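MPT synthase subunit 2 (Burkholderia ambifaria, PDB 7L32) probably catalyses, as the large subunit of molybdopterin synthase, the sulfur transfer that converts precursor Z to molybdopterin in molybdenum cofactor biosynthesis. Local coordinates at residues K72-A77 / I84-V89; V102-V107 / D123-E128. One frame throughout, in Å; residues are numbered along the deposited sequence. Where two conformers were deposited one is given.

Contact 1 of 2, residues K72-A77 / I84-V89; sequences KIAAEA and IDVAIV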
loop_
_atom_site.group_PDB
_atom_site.type_symbol
_atom_site.label_atom_id
_atom_site.label_comp_id
_atom_site.label_asym_id
_atom_site.label_seq_id
_atom_site.Cartn_x
_atom_site.Cartn_y
_atom_site.Cartn_z
ATOM N N LYS A 72 6.547 -0.899 -19.434
ATOM C CA LYS A 72 6.838 -2.327 -19.557
ATOM C C LYS A 72 6.660 -3.048 -18.223
ATOM O O LYS A 72 6.136 -4.173 -18.175
ATOM C CB LYS A 72 8.265 -2.512 -20.069
ATOM C CG LYS A 72 8.798 -3.930 -20.010
ATOM C CD LYS A 72 10.250 -3.997 -20.556
ATOM C CE LYS A 72 10.656 -5.445 -20.866
ATOM N NZ LYS A 72 12.096 -5.609 -21.240
ATOM N N ILE A 73 7.116 -2.424 -17.136
ATOM C CA ILE A 73 6.953 -3.013 -15.801
ATOM C C ILE A 73 5.471 -3.173 -15.470
ATOM O O ILE A 73 5.025 -4.238 -15.019
ATOM C CB ILE A 73 7.674 -2.145 -14.752
ATOM C CG1 ILE A 73 9.191 -2.228 -14.951
ATOM C CG2 ILE A 73 7.241 -2.551 -13.308
ATOM C CD1 ILE A 73 9.946 -1.127 -14.242
ATOM N N ALA A 74 4.680 -2.117 -15.686
ATOM C CA ALA A 74 3.246 -2.212 -15.383
ATOM C C ALA A 74 2.557 -3.250 -16.260
ATOM O O ALA A 74 1.672 -3.980 -15.795
ATOM C CB ALA A 74 2.581 -0.846 -15.551
ATOM N N ALA A 75 2.943 -3.325 -17.541
ATOM C CA ALA A 75 2.364 -4.324 -18.434
ATOM C C ALA A 75 2.667 -5.744 -17.955
ATOM O O ALA A 75 1.797 -6.624 -18.009
ATOM C CB ALA A 75 2.878 -4.120 -19.870
ATOM N N GLU A 76 3.900 -5.988 -17.497
ATOM C CA GLU A 76 4.262 -7.304 -16.960
ATOM C C GLU A 76 3.486 -7.627 -15.683
ATOM O O GLU A 76 3.059 -8.774 -15.490
ATOM C CB GLU A 76 5.770 -7.387 -16.708
ATOM C CG GLU A 76 6.233 -8.660 -15.973
ATOM C CD GLU A 76 5.995 -9.964 -16.761
ATOM O OE1 GLU A 76 5.648 -9.942 -17.972
ATOM O OE2 GLU A 76 6.166 -11.036 -16.157
ATOM N N ALA A 77 3.281 -6.635 -14.806
ATOM C CA ALA A 77 2.406 -6.864 -13.654
ATOM C C ALA A 77 1.017 -7.291 -14.107
ATOM O O ALA A 77 0.412 -8.194 -13.514
ATOM C CB ALA A 77 2.308 -5.610 -12.775
ATOM N N ILE A 84 -5.820 -6.533 -12.788
ATOM C CA ILE A 84 -5.369 -5.411 -11.960
ATOM C C ILE A 84 -5.285 -4.157 -12.828
ATOM O O ILE A 84 -5.354 -4.235 -14.061
ATOM C CB ILE A 84 -4.009 -5.681 -11.291
ATOM C CG1 ILE A 84 -2.891 -5.763 -12.346
ATOM C CG2 ILE A 84 -4.056 -6.950 -10.430
ATOM C CD1 ILE A 84 -1.471 -5.647 -11.756
ATOM N N ASP A 85 -5.168 -2.997 -12.195
ATOM C CA ASP A 85 -4.749 -1.768 -12.866
ATOM C C ASP A 85 -3.679 -1.138 -11.990
ATOM O O ASP A 85 -3.630 -1.389 -10.770
ATOM C CB ASP A 85 -5.922 -0.791 -13.106
ATOM C CG ASP A 85 -5.634 0.242 -14.201
ATOM O OD1 ASP A 85 -4.570 0.145 -14.870
ATOM O OD2 ASP A 85 -6.481 1.151 -14.392
ATOM N N VAL A 86 -2.793 -0.357 -12.626
ATOM C CA VAL A 86 -1.549 0.125 -12.026
ATOM C C VAL A 86 -1.392 1.609 -12.329
ATOM O O VAL A 86 -1.570 2.031 -13.477
ATOM C CB VAL A 86 -0.309 -0.621 -12.590
ATOM C CG1 VAL A 86 0.993 -0.082 -11.951
ATOM C CG2 VAL A 86 -0.431 -2.125 -12.447
ATOM N N ALA A 87 -0.993 2.393 -11.323
ATOM C CA ALA A 87 -0.606 3.787 -11.540
ATOM C C ALA A 87 0.773 4.017 -10.934
ATOM O O ALA A 87 1.067 3.518 -9.847
ATOM C CB ALA A 87 -1.621 4.772 -10.931
ATOM N N ILE A 88 1.639 4.739 -11.652
ATOM C CA ILE A 88 2.982 5.055 -11.169
ATOM C C ILE A 88 3.228 6.539 -11.406
ATOM O O ILE A 88 3.027 7.031 -12.527
ATOM C CB ILE A 88 4.072 4.231 -11.888
ATOM C CG1 ILE A 88 3.792 2.718 -11.809
ATOM C CG2 ILE A 88 5.489 4.586 -11.311
ATOM C CD1 ILE A 88 4.662 1.861 -12.765
ATOM N N VAL A 89 3.653 7.250 -10.361
ATOM C CA VAL A 89 4.154 8.623 -10.502
ATOM C C VAL A 89 5.533 8.676 -9.859
ATOM O O VAL A 89 5.686 8.337 -8.680
ATOM C CB VAL A 89 3.227 9.665 -9.855
ATOM C CG1 VAL A 89 3.757 11.100 -10.125
ATOM C CG2 VAL A 89 1.769 9.519 -10.357
#

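Contact 2 of 2, residues V102-V107 / D123-E128; sequences VMVATV and DYLKTE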
loop_
_atom_site.group_PDB
_atom_site.type_symbol
_atom_site.label_atom_id
_atom_site.label_comp_id
_atom_site.label_asym_id
_atom_site.label_seq_id
_atom_site.Cartn_x
_atom_site.Cartn_y
_atom_site.Cartn_z
ATOM N N VAL A 102 8.283 8.698 -4.996
ATOM C CA VAL A 102 7.630 7.794 -5.934
ATOM C C VAL A 102 6.376 7.273 -5.261
ATOM O O VAL A 102 6.354 7.077 -4.046
ATOM C CB VAL A 102 8.585 6.649 -6.341
ATOM C CG1 VAL A 102 9.113 5.912 -5.118
ATOM C CG2 VAL A 102 7.931 5.681 -7.323
ATOM N N MET A 103 5.323 7.094 -6.046
ATOM C CA MET A 103 4.160 6.357 -5.575
ATOM C C MET A 103 3.783 5.312 -6.609
ATOM O O MET A 103 3.870 5.551 -7.822
ATOM C CB MET A 103 2.960 7.284 -5.290
ATOM C CG MET A 103 2.403 8.072 -6.471
ATOM S SD MET A 103 0.633 8.365 -6.125
ATOM C CE MET A 103 0.011 6.747 -6.492
ATOM N N VAL A 104 3.387 4.142 -6.122
ATOM C CA VAL A 104 2.828 3.089 -6.958
ATOM C C VAL A 104 1.508 2.691 -6.315
ATOM O O VAL A 104 1.461 2.483 -5.099
ATOM C CB VAL A 104 3.759 1.869 -7.064
ATOM C CG1 VAL A 104 3.027 0.726 -7.808
ATOM C CG2 VAL A 104 5.061 2.260 -7.822
ATOM N N ALA A 105 0.439 2.652 -7.107
ATOM C CA ALA A 105 -0.868 2.200 -6.612
ATOM C C ALA A 105 -1.411 1.131 -7.556
ATOM O O ALA A 105 -1.291 1.257 -8.781
ATOM C CB ALA A 105 -1.853 3.366 -6.515
ATOM N N THR A 106 -2.002 0.073 -6.993
ATOM C CA THR A 106 -2.621 -0.974 -7.788
ATOM C C THR A 106 -4.014 -1.226 -7.239
ATOM O O THR A 106 -4.269 -1.017 -6.053
ATOM C CB THR A 106 -1.833 -2.292 -7.778
ATOM O OG1 THR A 106 -1.775 -2.830 -6.439
ATOM C CG2 THR A 106 -0.393 -2.099 -8.329
ATOM N N VAL A 107 -4.921 -1.646 -8.109
ATOM C CA VAL A 107 -6.266 -2.020 -7.683
ATOM C C VAL A 107 -6.583 -3.388 -8.265
ATOM O O VAL A 107 -6.130 -3.739 -9.364
ATOM C CB VAL A 107 -7.332 -0.962 -8.077
ATOM C CG1 VAL A 107 -7.402 -0.731 -9.605
ATOM C CG2 VAL A 107 -8.713 -1.333 -7.524
ATOM N N ASP A 123 9.623 -3.458 -6.805
ATOM C CA ASP A 123 10.891 -4.191 -6.927
ATOM C C ASP A 123 11.494 -4.007 -8.318
ATOM O O ASP A 123 12.699 -3.782 -8.462
ATOM C CB ASP A 123 10.676 -5.684 -6.668
ATOM C CG ASP A 123 10.488 -6.013 -5.192
ATOM O OD1 ASP A 123 10.813 -5.173 -4.318
ATOM O OD2 ASP A 123 10.003 -7.128 -4.928
ATOM N N TYR A 124 10.668 -4.158 -9.354
ATOM C CA TYR A 124 11.139 -4.043 -10.740
ATOM C C TYR A 124 11.548 -2.605 -11.049
ATOM O O TYR A 124 12.588 -2.358 -11.686
ATOM C CB TYR A 124 10.001 -4.513 -11.658
ATOM C CG TYR A 124 10.277 -4.928 -13.090
ATOM C CD1 TYR A 124 11.499 -4.680 -13.709
ATOM C CD2 TYR A 124 9.256 -5.496 -13.859
ATOM C CE1 TYR A 124 11.717 -5.035 -15.048
ATOM C CE2 TYR A 124 9.465 -5.860 -15.202
ATOM C CZ TYR A 124 10.698 -5.621 -15.786
ATOM O OH TYR A 124 10.919 -5.967 -17.109
ATOM N N LEU A 125 10.755 -1.642 -10.574
ATOM C CA LEU A 125 11.108 -0.228 -10.712
ATOM C C LEU A 125 12.475 0.067 -10.099
ATOM O O LEU A 125 13.350 0.675 -10.742
ATOM C CB LEU A 125 10.020 0.633 -10.045
ATOM C CG LEU A 125 10.101 2.164 -10.095
ATOM C CD1 LEU A 125 8.684 2.744 -9.914
ATOM C CD2 LEU A 125 11.044 2.752 -9.030
ATOM N N LYS A 126 12.674 -0.348 -8.842
ATOM C CA LYS A 126 13.893 0.021 -8.117
ATOM C C LYS A 126 15.137 -0.638 -8.707
ATOM O O LYS A 126 16.240 -0.072 -8.633
ATOM C CB LYS A 126 13.741 -0.333 -6.635
ATOM C CG LYS A 126 12.826 0.629 -5.875
ATOM C CD LYS A 126 13.499 2.011 -5.737
ATOM C CE LYS A 126 12.632 3.032 -4.985
ATOM N NZ LYS A 126 13.310 4.392 -4.800
ATOM N N THR A 127 14.984 -1.798 -9.332
ATOM C CA THR A 127 16.132 -2.496 -9.885
ATOM C C THR A 127 16.337 -2.241 -11.372
ATOM O O THR A 127 17.472 -2.383 -11.852
ATOM C CB THR A 127 16.012 -4.012 -9.622
ATOM O OG1 THR A 127 14.836 -4.531 -10.262
ATOM C CG2 THR A 127 15.923 -4.283 -8.118
ATOM N N GLU A 128 15.300 -1.838 -12.121
ATOM C CA GLU A 128 15.458 -1.746 -13.572
ATOM C C GLU A 128 15.136 -0.400 -14.223
ATOM O O GLU A 128 15.592 -0.172 -15.349
ATOM C CB GLU A 128 14.623 -2.833 -14.273
ATOM C CG GLU A 128 15.091 -4.262 -13.968
ATOM C CD GLU A 128 16.529 -4.524 -14.381
ATOM O OE1 GLU A 128 16.948 -4.044 -15.462
ATOM O OE2 GLU A 128 17.245 -5.210 -13.618
#

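Contact 1 of 2, residues K72-A77 / I84-V89
I84 turns its CG1 branch into the space between its own backbone N and carbonyl carbon (chi1 67°), and this lets CD1 reach across to A77; in V86, CG1 lies anti to the backbone N (chi1 179°) and meets A74. The pair belongs to a helix-on-sheet layer of the alpha/beta hammerhead fold known from MoaE proteins, in which helix 65-80 turns back into strand 85-91. The two run nearly antiparallel, their local axes 8.6 Å apart at closest approach, a short spacing consistent with the two alanines on the helix side. The methyl of A74 stands 4.0 Å from CG1 of V86, and CD1 of I88 flanks the same methyl from further along the strand at 4.4 Å. One turn on, A77 CB sits 3.9 Å from I84 CD1, with V86 CG2 more loosely beside it. I84 CD1 also reaches the main chain, lying 3.6 Å from A77 O. Side chain meets side chain through apolar groups alone, and the contact is mostly buried; I12 of strand 11-15 adds to the packing on A74 and I88. The CB of D85 leaves the strand away from the helix; its OD2 is hydrogen-bonded to N32 ND2. Its OD1 turns back to accept the backbone N of V86 at 2.9 Å, the donor standing 45° out of the carboxylate plane.

Contact 2 of 2, residues V102-V107 / D123-E128
The carbonyl oxygen of D123 is gripped twice by T127, from opposite faces of the carbonyl plane, in the helical turn that carries L125 toward V102 and V104. T127 N gives the expected helical bond to D123 O at 3.1 Å. The hydroxyl OG1 of the same threonine donates to D123 O at 2.9 Å, tilted 25° from the carbonyl plane, so the side chain is bound back onto the last turn of helix 111-128. Across the interface the chemistry is apolar. L125 extends with CG anti to its backbone N (chi1 -177°), and its CD1 meets CG2 of V102 tip to tip at 4.0 Å. The same methyl lies 4.2 Å from V104 CG2, which makes L125 CD1 the meeting point for two valines on one face of the strand. The local axes come no closer than 11.1 Å, and the gap is bridged from both sides, by the leucine and the valines. At the margin the K126 chain runs out toward the strand and brings NZ to 4.5 Å from V102 CG1, a loose approach of the ammonium nitrogen to a methyl, not a polar bond. The carboxylate of D123 faces elsewhere: OD2 accepts from W157 NE1, and OD1 forms a salt bridge with R111 of the second subunit, which also packs on K126. This helix end therefore serves the sheet and the dimer interface together. In the fold, strand 100-108 leads into helix 111-128, which doubles back over the sheet; C118, V121 and M122 of that helix cover V104, I88 of the adjacent strand 85-91 touches L125, and helix 21-30 packs against M103 and A105 on the other face.

In the fold
Both contacts are buried and press a helix on the same face of the mixed sheet, through its neighbouring strands 85-91 and 100-108. These strands are joined directly, A87 N to A105 O and M103 N to V89 O, while the two helices meet where I73 packs on the Y124 ring. Contact 1 lies further from the centre of the chain, yet its helix and strand lie closer together, with small alanines at the interface. Contact 2 is more central but wider and rests mainly on a single leucine. They differ also in their surroundings: contact 1 stays within one chain, whereas the helix of contact 2 reaches the second subunit through charged groups.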